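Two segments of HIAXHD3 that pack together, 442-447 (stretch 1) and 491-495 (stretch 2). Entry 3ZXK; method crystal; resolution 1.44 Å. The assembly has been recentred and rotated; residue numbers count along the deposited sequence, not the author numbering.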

# COMPACT_ATOMS: atom_id res chain seq x y z
N VAL A 442 29.04 7.58 -1.06
CA VAL A 442 29.56 6.30 -0.59
C VAL A 442 30.03 6.44 0.84
O VAL A 442 30.98 7.18 1.14
N ALA A 443 29.35 5.75 1.74
CA ALA A 443 29.67 5.82 3.15
C ALA A 443 30.70 4.76 3.50
O ALA A 443 31.46 4.91 4.44
N ALA A 444 30.71 3.67 2.73
CA ALA A 444 31.74 2.62 2.91
C ALA A 444 31.94 1.83 1.63
O ALA A 444 30.99 1.56 0.90
N ASN A 445 33.19 1.49 1.36
CA ASN A 445 33.52 0.57 0.26
C ASN A 445 33.71 -0.83 0.78
O ASN A 445 34.46 -1.08 1.76
N GLY A 446 33.05 -1.76 0.11
CA GLY A 446 33.32 -3.17 0.30
C GLY A 446 34.33 -3.64 -0.73
O GLY A 446 34.98 -2.82 -1.39
N PRO A 447 34.45 -4.95 -0.89
CA PRO A 447 35.50 -5.49 -1.76
C PRO A 447 35.19 -5.42 -3.25
O PRO A 447 34.01 -5.30 -3.66
N ARG A 491 28.79 -7.16 7.51
CA ARG A 491 28.25 -5.82 7.71
C ARG A 491 29.05 -4.77 6.92
O ARG A 491 30.29 -4.81 6.91
N LEU A 492 28.36 -3.83 6.29
CA LEU A 492 29.03 -2.76 5.55
C LEU A 492 28.36 -1.42 5.81
O LEU A 492 27.16 -1.26 5.60
N GLY A 493 29.15 -0.45 6.24
CA GLY A 493 28.65 0.90 6.38
C GLY A 493 28.12 1.15 7.77
O GLY A 493 28.02 0.23 8.58
N PRO A 494 27.78 2.42 8.06
CA PRO A 494 27.15 2.84 9.33
C PRO A 494 25.72 2.31 9.45
O PRO A 494 25.15 1.82 8.46
N ALA A 495 25.14 2.41 10.65
CA ALA A 495 23.70 2.15 10.81
C ALA A 495 22.98 3.38 10.28
O ALA A 495 23.35 4.52 10.60

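Small residues allow two backbone segments to approach closely, and a single larger side chain can then fill much of the space that remains. The contact between strand 442-447 and stretch 491-495 of HIAXHD3 illustrates this principle on a modest scale, burying 211 Å² in total. The touching parts run in nearly opposite directions, 163° apart, yet no hydrogen bond links them; the contacts between them are van der Waals in character.

The main filler is Leu492, a buried residue whose CA-to-CB bond points toward the strand. Its chi1 of -174° (t) and chi2 of 65° (p) form one of the common leucine combinations, so the reach across the gap requires no unusual rotamer. In this conformation Leu492 CD1 lies 3.8 Å from Ala444 CB, 3.7 Å from Asn445 O and 3.8 Å from Gly446 N. One methyl group thus meets both a side chain and the backbone of the Asn445-Gly446 peptide. The approach to Asn445 O is a packing contact, since a methyl carbon offers no conventional hydrogen-bond donor.

Ala444 also points toward the other stretch, and its methyl group, with no chi angle to adjust, is placed entirely by the backbone. Ala444 CB sits 3.7 Å from Gly493 CA, matching the register in which Ala444 CA and Gly493 CA are 5.0 Å apart. Gly493 has phi/psi of 92/172, where a CB would be jammed against the preceding carbonyl oxygen and would clash with Pro494 CD; the local backbone by itself calls for glycine. At Gly446 an ideal CB would come within 2.6 Å of Pro447 CD and a tight 3.2 Å of Leu492 CD2, so the bare CA leaves room for both the proline ring and the leucine.

One residue earlier in the strand than Ala444, Ala443 points toward the partner and places its CB 3.8 Å from Pro494 CD. Pro494 is directed sideways, with a C-gamma endo pucker, and its CD supplies the apolar contact.

The longer polar side chains are engaged otherwise. Asn445 points away, with chi1 at -68° (m) and chi2 at -74°, and its OD1 is hydrogen-bonded elsewhere in the structure. Arg491 makes no contact with the strand. Its t, p, t sequence from chi1 to chi3, followed by chi4 of -82°, brings the guanidinium alongside its own stretch, where Arg491 NE and Arg491 NH2 each make a weak hydrogen bond to Gly493 O, both at 3.2 Å.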

# COMPACT_ATOMS: atom_id res chain seq x y z
CB VAL A 442 30.65 5.71 -1.51
CG1 VAL A 442 31.24 4.44 -0.90
CG2 VAL A 442 30.07 5.42 -2.89
CB ALA A 443 28.41 5.65 4.00
CB ALA A 444 31.38 1.66 4.05
CB ASN A 445 34.79 1.03 -0.48
CG ASN A 445 34.58 2.33 -1.23
OD1 ASN A 445 33.93 2.35 -2.27
ND2 ASN A 445 35.10 3.42 -0.69
CB PRO A 447 35.54 -6.96 -1.36
CG PRO A 447 34.15 -7.27 -0.93
CD PRO A 447 33.62 -6.00 -0.28
CB ARG A 491 28.26 -5.53 9.21
CG ARG A 491 27.98 -4.10 9.60
CD ARG A 491 26.52 -3.70 9.49
NE ARG A 491 26.43 -2.28 9.79
CZ ARG A 491 26.39 -1.77 11.02
NH1 ARG A 491 26.37 -2.58 12.09
NH2 ARG A 491 26.36 -0.45 11.18
CB LEU A 492 29.07 -3.04 4.05
CG LEU A 492 29.87 -2.06 3.16
CD1 LEU A 492 31.37 -2.11 3.51
CD2 LEU A 492 29.65 -2.42 1.69
CB PRO A 494 27.19 4.37 9.23
CG PRO A 494 27.16 4.66 7.77
CD PRO A 494 27.89 3.54 7.10
CB ALA A 495 23.34 1.91 12.27